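PDB 6NQI: Pre-mRNA splicing factor PRP8 from Cyanidioschyzon merolae, which probably binds U2, U5 and U6 snRNAs and intron RNA in the spliceosome, represented here by its RNase H-like (RH) domain. Local coordinates for residues Arg54-Leu57 with Ala58-Lys61; Gln73-Glu76 with Glu77-Arg80; Val152-Ala155 with Ser156-Leu160; Leu199-Thr202 with Asp203-Arg206. All coordinates share one frame; numbering follows the deposited sequence.

Contact 1 (Arg54-Leu57 with Ala58-Lys61)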
ATOM      1  N   ARG A  54       3.338  13.782  15.953  1.00 87.47           N
ATOM      2  CA  ARG A  54       3.363  12.616  15.069  1.00 85.28           C
ATOM      3  C   ARG A  54       2.914  12.978  13.659  1.00 87.22           C
ATOM      4  O   ARG A  54       3.476  12.476  12.681  1.00 85.82           O
ATOM      5  CB  ARG A  54       2.509  11.466  15.630  1.00 82.88           C
ATOM      6  CG  ARG A  54       1.018  11.735  15.846  1.00 85.66           C
ATOM      7  CD  ARG A  54       0.369  10.546  16.575  1.00 82.83           C
ATOM      8  NE  ARG A  54      -0.788  10.939  17.385  1.00 85.66           N
ATOM      9  CZ  ARG A  54      -0.757  11.131  18.704  1.00 89.47           C
ATOM     10  NH1 ARG A  54       0.372  10.961  19.381  1.00 89.49           N
ATOM     11  NH2 ARG A  54      -1.858  11.496  19.354  1.00 93.93           N
ATOM     12  N   ALA A  55       1.919  13.861  13.534  1.00 58.41           N
ATOM     13  CA  ALA A  55       1.462  14.266  12.208  1.00 60.34           C
ATOM     14  C   ALA A  55       2.531  15.071  11.475  1.00 61.78           C
ATOM     15  O   ALA A  55       2.823  14.799  10.300  1.00 61.51           O
ATOM     16  CB  ALA A  55       0.160  15.059  12.319  1.00 62.74           C
ATOM     17  N   GLN A  56       3.161  16.027  12.170  1.00 75.77           N
ATOM     18  CA  GLN A  56       4.233  16.821  11.574  1.00 76.03           C
ATOM     19  C   GLN A  56       5.333  15.943  10.994  1.00 73.43           C
ATOM     20  O   GLN A  56       5.777  16.152   9.861  1.00 73.45           O
ATOM     21  CB  GLN A  56       4.813  17.760  12.630  1.00 75.86           C
ATOM     22  CG  GLN A  56       6.025  18.555  12.170  1.00 75.10           C
ATOM     23  CD  GLN A  56       5.665  19.938  11.640  1.00 77.84           C
ATOM     24  OE1 GLN A  56       5.932  20.956  12.305  1.00 81.66           O
ATOM     25  NE2 GLN A  56       5.057  19.986  10.435  1.00 75.03           N
ATOM     26  N   LEU A  57       5.798  14.959  11.760  1.00 80.45           N
ATOM     27  CA  LEU A  57       6.858  14.097  11.254  1.00 77.21           C
ATOM     28  C   LEU A  57       6.352  13.157  10.159  1.00 75.88           C
ATOM     29  O   LEU A  57       7.004  12.996   9.119  1.00 74.25           O
ATOM     30  CB  LEU A  57       7.471  13.317  12.411  1.00 74.60           C
ATOM     31  CG  LEU A  57       8.609  12.354  12.074  1.00 71.15           C
ATOM     32  CD1 LEU A  57       9.543  12.922  11.001  1.00 71.19           C
ATOM     33  CD2 LEU A  57       9.394  12.023  13.341  1.00 69.48           C
ATOM     34  N   ALA A  58       5.196  12.529  10.386  1.00 62.58           N
ATOM     35  CA  ALA A  58       4.686  11.485   9.502  1.00 60.06           C
ATOM     36  C   ALA A  58       4.375  12.021   8.109  1.00 61.34           C
ATOM     37  O   ALA A  58       4.686  11.375   7.100  1.00 58.38           O
ATOM     38  CB  ALA A  58       3.445  10.851  10.124  1.00 59.11           C
ATOM     39  N   LYS A  59       3.711  13.179   8.033  1.00 47.25           N
ATOM     40  CA  LYS A  59       3.362  13.722   6.730  1.00 47.13           C
ATOM     41  C   LYS A  59       4.610  13.966   5.889  1.00 45.76           C
ATOM     42  O   LYS A  59       4.639  13.629   4.689  1.00 42.92           O
ATOM     43  CB  LYS A  59       2.535  14.998   6.896  1.00 50.32           C
ATOM     44  CG  LYS A  59       3.289  16.263   7.243  1.00 53.32           C
ATOM     45  CD  LYS A  59       2.286  17.335   7.621  1.00 53.27           C
ATOM     46  CE  LYS A  59       2.892  18.711   7.558  1.00 53.83           C
ATOM     47  NZ  LYS A  59       1.881  19.754   7.919  1.00 55.24           N
ATOM     48  N   TRP A  60       5.675  14.486   6.512  1.00 48.76           N
ATOM     49  CA  TRP A  60       6.871  14.805   5.748  1.00 47.18           C
ATOM     50  C   TRP A  60       7.667  13.557   5.397  1.00 43.32           C
ATOM     51  O   TRP A  60       8.210  13.467   4.288  1.00 42.19           O
ATOM     52  CB  TRP A  60       7.725  15.812   6.504  1.00 48.83           C
ATOM     53  CG  TRP A  60       7.199  17.200   6.350  1.00 51.60           C
ATOM     54  CD1 TRP A  60       6.545  17.948   7.288  1.00 54.00           C
ATOM     55  CD2 TRP A  60       7.211  17.979   5.158  1.00 51.42           C
ATOM     56  NE1 TRP A  60       6.186  19.167   6.763  1.00 54.29           N
ATOM     57  CE2 TRP A  60       6.578  19.206   5.452  1.00 52.53           C
ATOM     58  CE3 TRP A  60       7.702  17.761   3.866  1.00 49.60           C
ATOM     59  CZ2 TRP A  60       6.435  20.214   4.505  1.00 51.64           C
ATOM     60  CZ3 TRP A  60       7.566  18.756   2.935  1.00 48.82           C
ATOM     61  CH2 TRP A  60       6.934  19.973   3.254  1.00 51.03           C
ATOM     62  N   LYS A  61       7.758  12.582   6.314  1.00 61.48           N
ATOM     63  CA  LYS A  61       8.412  11.321   5.959  1.00 58.35           C
ATOM     64  C   LYS A  61       7.659  10.595   4.848  1.00 56.47           C
ATOM     65  O   LYS A  61       8.278   9.995   3.962  1.00 55.12           O
ATOM     66  CB  LYS A  61       8.586  10.400   7.174  1.00 57.15           C
ATOM     67  CG  LYS A  61       9.783  10.758   8.070  1.00 57.88           C
ATOM     68  CD  LYS A  61      10.457   9.509   8.647  1.00 55.81           C
ATOM     69  CE  LYS A  61      11.650   9.016   7.814  1.00 55.07           C
ATOM     70  NZ  LYS A  61      12.747  10.028   7.778  1.00 55.94           N
TER
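Q56 and W60 stand side by side on adjacent turns of one helix, pointing the same way. The amide plane of Q56 is turned 47° from the indole plane. Q56 NE2 lies 3.9 Å from W60 NE1. The backbone carbonyl of Q56 also meets the ring: its O sits at the indole edge, in plane, 3.2 Å from W60 CD1. K59 comes across Q56 at a slant. With CG set between its own N and carbonyl carbon (chi1 78°), the rest of the chain runs out straight, and K59 CE passes 3.8 Å from Q56 NE2. K59 CG rests 3.4 Å from A55 O. With an alanine here in place of K59, the Q56 amide is likely to lose its lysine neighbour and turn more freely. L57 and K61 form a second pair, running alongside each other, with L57 CD1 3.7 Å from K61 CG. Backbone i to i+4 bonds include K59 N to A55 O at 2.9 Å. This is the first part of helix 54-71. W60 leans on P92, T95 and L96 of helix 90-97 and K59 on P92, while L57 packs on the loop residues T47, W48 and Q51.

Contact 2 (Gln73-Glu76 with Glu77-Arg80)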
ATOM      1  N   GLN A  73      12.126   4.816 -10.082  1.00 95.12           N
ATOM      2  CA  GLN A  73      11.343   4.259 -11.181  1.00 95.84           C
ATOM      3  C   GLN A  73      11.846   4.738 -12.535  1.00 99.80           C
ATOM      4  O   GLN A  73      12.305   5.877 -12.665  1.00101.21           O
ATOM      5  CB  GLN A  73       9.872   4.648 -11.049  1.00 94.77           C
ATOM      6  CG  GLN A  73       9.158   4.036  -9.845  1.00 92.61           C
ATOM      7  CD  GLN A  73       9.007   2.544  -9.940  1.00 91.83           C
ATOM      8  OE1 GLN A  73       8.217   2.085 -10.748  1.00 92.74           O
ATOM      9  NE2 GLN A  73       9.722   1.777  -9.101  1.00 90.37           N
ATOM     10  N   PRO A  74      11.803   3.875 -13.547  1.00 70.65           N
ATOM     11  CA  PRO A  74      12.028   4.337 -14.926  1.00 75.37           C
ATOM     12  C   PRO A  74      10.883   5.232 -15.384  1.00 73.62           C
ATOM     13  O   PRO A  74       9.770   5.179 -14.857  1.00 69.61           O
ATOM     14  CB  PRO A  74      12.080   3.037 -15.738  1.00 78.44           C
ATOM     15  CG  PRO A  74      12.360   1.964 -14.735  1.00 76.51           C
ATOM     16  CD  PRO A  74      11.689   2.409 -13.467  1.00 70.57           C
ATOM     17  N   THR A  75      11.160   6.062 -16.390  1.00 97.12           N
ATOM     18  CA  THR A  75      10.133   6.994 -16.852  1.00 96.24           C
ATOM     19  C   THR A  75       8.914   6.270 -17.433  1.00 95.08           C
ATOM     20  O   THR A  75       7.786   6.757 -17.298  1.00 92.56           O
ATOM     21  CB  THR A  75      10.726   7.963 -17.873  1.00101.85           C
ATOM     22  OG1 THR A  75      11.333   7.217 -18.930  1.00107.17           O
ATOM     23  CG2 THR A  75      11.771   8.852 -17.218  1.00102.98           C
ATOM     24  N   GLU A  76       9.108   5.113 -18.070  1.00101.29           N
ATOM     25  CA  GLU A  76       7.962   4.341 -18.548  1.00100.33           C
ATOM     26  C   GLU A  76       7.153   3.693 -17.426  1.00 94.94           C
ATOM     27  O   GLU A  76       6.046   3.213 -17.682  1.00 94.36           O
ATOM     28  CB  GLU A  76       8.399   3.307 -19.594  1.00105.21           C
ATOM     29  CG  GLU A  76       8.877   3.941 -20.935  1.00111.58           C
ATOM     30  CD  GLU A  76      10.323   4.405 -20.940  1.00115.51           C
ATOM     31  OE1 GLU A  76      10.844   4.739 -19.848  1.00112.61           O
ATOM     32  OE2 GLU A  76      10.915   4.463 -22.048  1.00121.97           O
ATOM     33  N   GLU A  77       7.662   3.634 -16.199  1.00 77.72           N
ATOM     34  CA  GLU A  77       6.920   2.996 -15.121  1.00 76.01           C
ATOM     35  C   GLU A  77       6.480   3.990 -14.051  1.00 75.03           C
ATOM     36  O   GLU A  77       6.076   3.584 -12.956  1.00 73.59           O
ATOM     37  CB  GLU A  77       7.744   1.889 -14.477  1.00 74.30           C
ATOM     38  CG  GLU A  77       7.965   0.640 -15.296  1.00 76.39           C
ATOM     39  CD  GLU A  77       8.805  -0.363 -14.513  1.00 76.08           C
ATOM     40  OE1 GLU A  77       9.941  -0.661 -14.946  1.00 79.32           O
ATOM     41  OE2 GLU A  77       8.332  -0.825 -13.438  1.00 73.72           O
ATOM     42  N   LEU A  78       6.535   5.283 -14.354  1.00 58.34           N
ATOM     43  CA  LEU A  78       6.082   6.290 -13.411  1.00 57.70           C
ATOM     44  C   LEU A  78       4.563   6.249 -13.330  1.00 59.02           C
ATOM     45  O   LEU A  78       3.899   6.001 -14.336  1.00 61.03           O
ATOM     46  CB  LEU A  78       6.523   7.671 -13.867  1.00 58.28           C
ATOM     47  CG  LEU A  78       8.024   7.956 -13.818  1.00 58.04           C
ATOM     48  CD1 LEU A  78       8.296   9.309 -14.465  1.00 60.99           C
ATOM     49  CD2 LEU A  78       8.566   7.885 -12.395  1.00 56.83           C
ATOM     50  N   PRO A  79       3.981   6.473 -12.166  1.00 63.52           N
ATOM     51  CA  PRO A  79       2.521   6.457 -12.084  1.00 65.34           C
ATOM     52  C   PRO A  79       1.904   7.635 -12.830  1.00 67.00           C
ATOM     53  O   PRO A  79       2.478   8.720 -12.916  1.00 66.17           O
ATOM     54  CB  PRO A  79       2.252   6.534 -10.575  1.00 63.60           C
ATOM     55  CG  PRO A  79       3.416   7.230 -10.037  1.00 61.47           C
ATOM     56  CD  PRO A  79       4.587   6.756 -10.856  1.00 61.14           C
ATOM     57  N   ARG A  80       0.732   7.392 -13.405  1.00 65.77           N
ATOM     58  CA  ARG A  80      -0.030   8.457 -14.042  1.00 66.68           C
ATOM     59  C   ARG A  80      -0.824   9.283 -13.040  1.00 65.76           C
ATOM     60  O   ARG A  80      -1.367  10.325 -13.412  1.00 65.38           O
ATOM     61  CB  ARG A  80      -0.932   7.873 -15.139  1.00 69.19           C
ATOM     62  CG  ARG A  80      -0.121   7.462 -16.362  1.00 69.56           C
ATOM     63  CD  ARG A  80      -0.896   6.560 -17.284  1.00 69.05           C
ATOM     64  NE  ARG A  80      -1.063   7.138 -18.628  1.00 70.21           N
ATOM     65  CZ  ARG A  80      -1.824   6.601 -19.583  1.00 69.07           C
ATOM     66  NH1 ARG A  80      -2.501   5.477 -19.350  1.00 66.98           N
ATOM     67  NH2 ARG A  80      -1.913   7.186 -20.781  1.00 71.38           N
TER
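The chain from P74 to E77 folds as a type I beta turn, closed by E77 N bonding to P74 O at 2.9 Å, with T75 and E76 at its two corners. The donor lies well above the carbonyl plane, 60° out of it. Beside the turn, Q73 and E77 cross at about a right angle, and their amide and carboxylate planes stand 85° apart. Q73 OE1 comes 3.8 Å from E77 CB. That oxygen is taken by a hydrogen bond from R37, and E77 OE2 has long, weak ion pairs with R37 and R10. E77 CG is anti to its own carbonyl carbon (chi1 -71°) and the chain is extended beyond it. This lays the carboxylate beside the proline, with E77 OE1 3.6 Å from P74 CG. L78 packs back on the turn with both methyls. Its CD2 touches Q73 CB at 3.7 Å, and its CD1 lies 3.8 Å from T75 CA. At the corners, T75 OG1 donates to E76 OE1 at 2.7 Å, reaching it from above the carboxylate plane. The turn lies in the loop that leads from helix 54-71 into strand 81-84. It is thus part of a beta-alpha-beta crossover from strand 37-43, through the helix, to strand 81-84, as in the RNase H fold.

Contact 3 (Val152-Ala155 with Ser156-Leu160)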
ATOM      1  N   VAL A 152      -7.577  -7.332 -15.641  1.00 71.67           N
ATOM      2  CA  VAL A 152      -6.964  -6.475 -14.627  1.00 66.76           C
ATOM      3  C   VAL A 152      -8.013  -5.933 -13.664  1.00 64.23           C
ATOM      4  O   VAL A 152      -7.777  -5.843 -12.455  1.00 61.14           O
ATOM      5  CB  VAL A 152      -6.163  -5.343 -15.297  1.00 66.24           C
ATOM      6  CG1 VAL A 152      -5.728  -4.322 -14.258  1.00 61.66           C
ATOM      7  CG2 VAL A 152      -4.933  -5.922 -15.998  1.00 68.83           C
ATOM      8  N   TRP A 153      -9.199  -5.580 -14.174  1.00 67.13           N
ATOM      9  CA  TRP A 153     -10.199  -4.999 -13.281  1.00 65.41           C
ATOM     10  C   TRP A 153     -10.681  -5.998 -12.230  1.00 65.35           C
ATOM     11  O   TRP A 153     -10.985  -5.595 -11.101  1.00 63.04           O
ATOM     12  CB  TRP A 153     -11.378  -4.421 -14.071  1.00 68.31           C
ATOM     13  CG  TRP A 153     -12.219  -5.347 -14.934  1.00 73.24           C
ATOM     14  CD1 TRP A 153     -13.324  -6.057 -14.538  1.00 75.46           C
ATOM     15  CD2 TRP A 153     -12.071  -5.600 -16.341  1.00 77.25           C
ATOM     16  NE1 TRP A 153     -13.858  -6.743 -15.606  1.00 80.50           N
ATOM     17  CE2 TRP A 153     -13.105  -6.481 -16.721  1.00 81.71           C
ATOM     18  CE3 TRP A 153     -11.157  -5.181 -17.312  1.00 78.06           C
ATOM     19  CZ2 TRP A 153     -13.243  -6.945 -18.025  1.00 86.87           C
ATOM     20  CZ3 TRP A 153     -11.299  -5.644 -18.601  1.00 83.25           C
ATOM     21  CH2 TRP A 153     -12.331  -6.517 -18.947  1.00 87.59           C
ATOM     22  N   ILE A 154     -10.738  -7.294 -12.572  1.00 64.37           N
ATOM     23  CA  ILE A 154     -11.139  -8.322 -11.611  1.00 64.96           C
ATOM     24  C   ILE A 154     -10.089  -8.486 -10.520  1.00 61.64           C
ATOM     25  O   ILE A 154     -10.426  -8.635  -9.342  1.00 60.57           O
ATOM     26  CB  ILE A 154     -11.426  -9.657 -12.318  1.00 69.68           C
ATOM     27  CG1 ILE A 154     -12.731  -9.570 -13.100  1.00 73.54           C
ATOM     28  CG2 ILE A 154     -11.576 -10.763 -11.292  1.00 70.39           C
ATOM     29  CD1 ILE A 154     -13.919  -9.254 -12.217  1.00 73.39           C
ATOM     30  N   ALA A 155      -8.807  -8.501 -10.896  1.00 69.08           N
ATOM     31  CA  ALA A 155      -7.736  -8.602  -9.907  1.00 69.79           C
ATOM     32  C   ALA A 155      -7.746  -7.402  -8.971  1.00 68.84           C
ATOM     33  O   ALA A 155      -7.623  -7.545  -7.744  1.00 70.22           O
ATOM     34  CB  ALA A 155      -6.388  -8.699 -10.615  1.00 67.57           C
ATOM     35  N   SER A 156      -7.920  -6.213  -9.540  1.00 62.22           N
ATOM     36  CA  SER A 156      -8.019  -5.000  -8.742  1.00 61.30           C
ATOM     37  C   SER A 156      -9.169  -5.096  -7.750  1.00 63.89           C
ATOM     38  O   SER A 156      -9.004  -4.834  -6.552  1.00 64.74           O
ATOM     39  CB  SER A 156      -8.215  -3.811  -9.694  1.00 59.20           C
ATOM     40  OG  SER A 156      -8.597  -2.631  -9.018  1.00 59.11           O
ATOM     41  N   ALA A 157     -10.355  -5.475  -8.245  1.00 49.85           N
ATOM     42  CA  ALA A 157     -11.535  -5.575  -7.395  1.00 52.29           C
ATOM     43  C   ALA A 157     -11.355  -6.635  -6.313  1.00 54.57           C
ATOM     44  O   ALA A 157     -11.833  -6.471  -5.186  1.00 56.57           O
ATOM     45  CB  ALA A 157     -12.764  -5.868  -8.257  1.00 52.74           C
ATOM     46  N   ARG A 158     -10.685  -7.738  -6.646  1.00 61.38           N
ATOM     47  CA  ARG A 158     -10.447  -8.802  -5.680  1.00 63.93           C
ATOM     48  C   ARG A 158      -9.569  -8.304  -4.549  1.00 63.95           C
ATOM     49  O   ARG A 158      -9.852  -8.532  -3.366  1.00 66.32           O
ATOM     50  CB  ARG A 158      -9.780  -9.981  -6.375  1.00 64.61           C
ATOM     51  CG  ARG A 158      -9.673 -11.194  -5.509  1.00 67.77           C
ATOM     52  CD  ARG A 158      -9.059 -12.333  -6.290  1.00 69.39           C
ATOM     53  NE  ARG A 158      -9.898 -12.795  -7.386  1.00 68.74           N
ATOM     54  CZ  ARG A 158      -9.528 -13.739  -8.241  1.00 69.29           C
ATOM     55  NH1 ARG A 158      -8.341 -14.311  -8.123  1.00 70.12           N
ATOM     56  NH2 ARG A 158     -10.347 -14.110  -9.215  1.00 68.96           N
ATOM     57  N   PHE A 159      -8.478  -7.632  -4.912  1.00 61.02           N
ATOM     58  CA  PHE A 159      -7.604  -7.014  -3.925  1.00 60.24           C
ATOM     59  C   PHE A 159      -8.396  -6.064  -3.036  1.00 61.96           C
ATOM     60  O   PHE A 159      -8.258  -6.092  -1.812  1.00 64.28           O
ATOM     61  CB  PHE A 159      -6.479  -6.299  -4.670  1.00 56.26           C
ATOM     62  CG  PHE A 159      -5.417  -5.727  -3.807  1.00 54.46           C
ATOM     63  CD1 PHE A 159      -4.314  -6.495  -3.458  1.00 54.58           C
ATOM     64  CD2 PHE A 159      -5.474  -4.412  -3.389  1.00 52.82           C
ATOM     65  CE1 PHE A 159      -3.309  -5.972  -2.689  1.00 52.77           C
ATOM     66  CE2 PHE A 159      -4.460  -3.883  -2.609  1.00 50.75           C
ATOM     67  CZ  PHE A 159      -3.383  -4.667  -2.264  1.00 50.60           C
ATOM     68  N   LEU A 160      -9.270  -5.248  -3.629  1.00 62.96           N
ATOM     69  CA  LEU A 160     -10.028  -4.284  -2.832  1.00 64.78           C
ATOM     70  C   LEU A 160     -10.984  -4.991  -1.867  1.00 67.62           C
ATOM     71  O   LEU A 160     -11.119  -4.588  -0.699  1.00 67.69           O
ATOM     72  CB  LEU A 160     -10.779  -3.333  -3.767  1.00 63.16           C
ATOM     73  CG  LEU A 160     -11.294  -1.983  -3.245  1.00 62.42           C
ATOM     74  CD1 LEU A 160     -10.215  -1.175  -2.543  1.00 59.25           C
ATOM     75  CD2 LEU A 160     -11.850  -1.170  -4.386  1.00 60.91           C
TER
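I154 and R158 meet one turn apart on the helix, their side chains slanting across each other. The backbone bonds come first. Four successive i to i+4 bonds carry the helix through this part: S156 N to V152 O, A157 N to W153 O and R158 N to I154 O, each 2.9 Å, and F159 N to A155 O at 3.0 Å. The last is nearly straight, with an N-H...O angle of 173°. Van der Waals contact between the side chains is loose. The I154 methyl CG2 lies 4.1 Å from R158 NH2, approaching the guanidinium obliquely. The beta carbons sit close to the preceding turn: A157 CB is 3.4 Å from W153 O, and R158 CB is 3.3 Å from I154 O. Charge is concentrated at R158. Its CG is anti to the backbone N (chi1 -172°) and the chain bends at chi3 (-66°), which carries the guanidinium to partners beyond this helix. NE forms a salt bridge with E208, NH2 forms one with E201, and W146 gives a cation-pi contact. R158 is buried, and the two carboxylates probably balance its charge. Aromatic contacts spread from other sides of the helix: F159 meets W31 of the sheet, and W153 meets W7. This is regular alpha helix, the first turns of helix 152-168, linking the RNase H-like sheet to the helical part of the domain that follows it, a layout known from Prp8 RH domains.

Contact 4 (Leu199-Thr202 with Asp203-Arg206)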
ATOM      1  N   LEU A 199      -3.442 -20.278  -5.168  1.00 96.62           N
ATOM      2  CA  LEU A 199      -4.696 -21.022  -5.294  1.00 98.53           C
ATOM      3  C   LEU A 199      -5.237 -21.025  -6.732  1.00 96.01           C
ATOM      4  O   LEU A 199      -5.006 -20.079  -7.494  1.00 92.06           O
ATOM      5  CB  LEU A 199      -5.770 -20.430  -4.372  1.00 99.42           C
ATOM      6  CG  LEU A 199      -5.506 -20.325  -2.873  1.00 99.56           C
ATOM      7  CD1 LEU A 199      -6.672 -19.596  -2.233  1.00 98.79           C
ATOM      8  CD2 LEU A 199      -5.309 -21.690  -2.241  1.00101.00           C
ATOM      9  N   PRO A 200      -5.990 -22.059  -7.119  1.00114.49           N
ATOM     10  CA  PRO A 200      -6.670 -22.036  -8.419  1.00112.37           C
ATOM     11  C   PRO A 200      -7.796 -21.017  -8.412  1.00108.57           C
ATOM     12  O   PRO A 200      -8.192 -20.490  -7.372  1.00107.14           O
ATOM     13  CB  PRO A 200      -7.210 -23.461  -8.578  1.00118.99           C
ATOM     14  CG  PRO A 200      -6.484 -24.275  -7.564  1.00120.89           C
ATOM     15  CD  PRO A 200      -6.185 -23.348  -6.433  1.00118.71           C
ATOM     16  N   GLU A 201      -8.332 -20.758  -9.605  1.00108.48           N
ATOM     17  CA  GLU A 201      -9.326 -19.697  -9.738  1.00106.13           C
ATOM     18  C   GLU A 201     -10.670 -20.079  -9.140  1.00106.93           C
ATOM     19  O   GLU A 201     -11.414 -19.197  -8.709  1.00104.73           O
ATOM     20  CB  GLU A 201      -9.530 -19.317 -11.205  1.00106.79           C
ATOM     21  CG  GLU A 201      -8.564 -18.287 -11.751  1.00104.72           C
ATOM     22  CD  GLU A 201      -8.662 -16.917 -11.072  1.00100.77           C
ATOM     23  OE1 GLU A 201      -9.796 -16.457 -10.812  1.00 99.76           O
ATOM     24  OE2 GLU A 201      -7.605 -16.279 -10.844  1.00 98.90           O
ATOM     25  N   THR A 202     -11.012 -21.368  -9.122  1.00115.04           N
ATOM     26  CA  THR A 202     -12.298 -21.775  -8.558  1.00116.20           C
ATOM     27  C   THR A 202     -12.366 -21.453  -7.067  1.00114.19           C
ATOM     28  O   THR A 202     -13.376 -20.933  -6.573  1.00113.20           O
ATOM     29  CB  THR A 202     -12.550 -23.263  -8.817  1.00120.48           C
ATOM     30  OG1 THR A 202     -11.393 -24.025  -8.452  1.00121.66           O
ATOM     31  CG2 THR A 202     -12.854 -23.497 -10.286  1.00122.67           C
ATOM     32  N   ASP A 203     -11.315 -21.802  -6.325  1.00109.17           N
ATOM     33  CA  ASP A 203     -11.264 -21.449  -4.909  1.00107.27           C
ATOM     34  C   ASP A 203     -11.250 -19.938  -4.701  1.00103.38           C
ATOM     35  O   ASP A 203     -11.843 -19.445  -3.737  1.00102.02           O
ATOM     36  CB  ASP A 203     -10.052 -22.116  -4.258  1.00107.99           C
ATOM     37  CG  ASP A 203     -10.260 -23.612  -4.041  1.00111.92           C
ATOM     38  OD1 ASP A 203     -11.416 -24.040  -3.794  1.00113.48           O
ATOM     39  OD2 ASP A 203      -9.269 -24.361  -4.150  1.00113.70           O
ATOM     40  N   TRP A 204     -10.597 -19.187  -5.599  1.00 88.79           N
ATOM     41  CA  TRP A 204     -10.656 -17.726  -5.544  1.00 85.39           C
ATOM     42  C   TRP A 204     -12.088 -17.227  -5.725  1.00 85.25           C
ATOM     43  O   TRP A 204     -12.518 -16.294  -5.041  1.00 83.13           O
ATOM     44  CB  TRP A 204      -9.718 -17.117  -6.593  1.00 84.32           C
ATOM     45  CG  TRP A 204      -8.287 -16.923  -6.097  1.00 83.01           C
ATOM     46  CD1 TRP A 204      -7.132 -17.401  -6.675  1.00 84.32           C
ATOM     47  CD2 TRP A 204      -7.873 -16.206  -4.927  1.00 80.46           C
ATOM     48  NE1 TRP A 204      -6.032 -17.023  -5.929  1.00 82.75           N
ATOM     49  CE2 TRP A 204      -6.464 -16.294  -4.854  1.00 80.32           C
ATOM     50  CE3 TRP A 204      -8.559 -15.503  -3.932  1.00 78.54           C
ATOM     51  CZ2 TRP A 204      -5.742 -15.711  -3.832  1.00 78.27           C
ATOM     52  CZ3 TRP A 204      -7.839 -14.925  -2.921  1.00 76.50           C
ATOM     53  CH2 TRP A 204      -6.444 -15.028  -2.877  1.00 76.32           C
ATOM     54  N   ARG A 205     -12.841 -17.842  -6.639  1.00104.36           N
ATOM     55  CA  ARG A 205     -14.238 -17.465  -6.858  1.00104.80           C
ATOM     56  C   ARG A 205     -15.086 -17.748  -5.621  1.00105.44           C
ATOM     57  O   ARG A 205     -15.854 -16.891  -5.160  1.00104.15           O
ATOM     58  CB  ARG A 205     -14.780 -18.247  -8.056  1.00152.25           C
ATOM     59  CG  ARG A 205     -14.186 -17.914  -9.420  1.00152.10           C
ATOM     60  CD  ARG A 205     -14.523 -19.048 -10.393  1.00155.84           C
ATOM     61  NE  ARG A 205     -15.944 -19.182 -10.700  1.00157.67           N
ATOM     62  CZ  ARG A 205     -16.480 -20.265 -11.254  1.00161.26           C
ATOM     63  NH1 ARG A 205     -15.715 -21.307 -11.551  1.00163.41           N
ATOM     64  NH2 ARG A 205     -17.780 -20.319 -11.494  1.00162.96           N
ATOM     65  N   ARG A 206     -14.955 -18.954  -5.065  1.00104.61           N
ATOM     66  CA  ARG A 206     -15.693 -19.280  -3.849  1.00105.50           C
ATOM     67  C   ARG A 206     -15.324 -18.328  -2.723  1.00102.52           C
ATOM     68  O   ARG A 206     -16.187 -17.899  -1.948  1.00102.30           O
ATOM     69  CB  ARG A 206     -15.483 -20.738  -3.444  1.00157.36           C
ATOM     70  CG  ARG A 206     -15.896 -21.721  -4.519  1.00160.68           C
ATOM     71  CD  ARG A 206     -15.868 -23.138  -3.999  1.00163.97           C
ATOM     72  NE  ARG A 206     -16.679 -24.024  -4.829  1.00167.54           N
ATOM     73  CZ  ARG A 206     -16.995 -25.270  -4.496  1.00171.04           C
ATOM     74  NH1 ARG A 206     -16.570 -25.774  -3.345  1.00171.42           N
ATOM     75  NH2 ARG A 206     -17.745 -26.005  -5.306  1.00174.32           N
TER
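W204 meets L199 and P200 where the chain enters helix 201-210. Its CB starts 3.4 Å from E201 O. From there chi1 of -88° turns the ring back toward L199. CG lies 3.8 Å from P200 O. W204 CD1 is nearer to that oxygen, at 3.3 Å. NE1, on the outer side of the five-membered ring, comes 3.6 Å from L199 O. L199 covers one face: its CB makes a CH-pi contact 4.1 Å from the centroid of the W204 five-membered ring. Farther out, toward the six-membered ring, L199 CD1 stands 4.2 Å above the W204 ring plane, over the centre of the indole. W146 meets the indole edge-to-face. At the backbone, W204 N bonds to P200 O, and P200 holds the N-cap position. A serine in place of W204 would probably leave the L199 side chain without the ring it packs on and open a gap beside W146. On the surface side, T202 CG2 approaches R205 NH1 at 3.8 Å. The chemistry is therefore divided: apolar, aromatic packing holds the helix start to the preceding loop, and the acidic group of E201, placed in the first turn, is probably steadied by both R158 and the positive helix end.

The four contacts follow in series along the chain. Each is local, within one continuous run of residues, and none nests in or crosses another. Contact 1 lies at the start of helix 54-71, which packs against helix 90-97. Contact 2 closes the turn between that helix and strand 81-84, about 26 Å from contact 1 between centres. Contact 3 comes much later, on helix 152-168, on the opposite side of the chain's centre from contact 1. Contact 4 begins helix 201-210 near the C terminus. Contacts 3 and 4 alone touch, through an arginine-glutamate salt bridge and packing of that arginine on W204, tying the two late helices together.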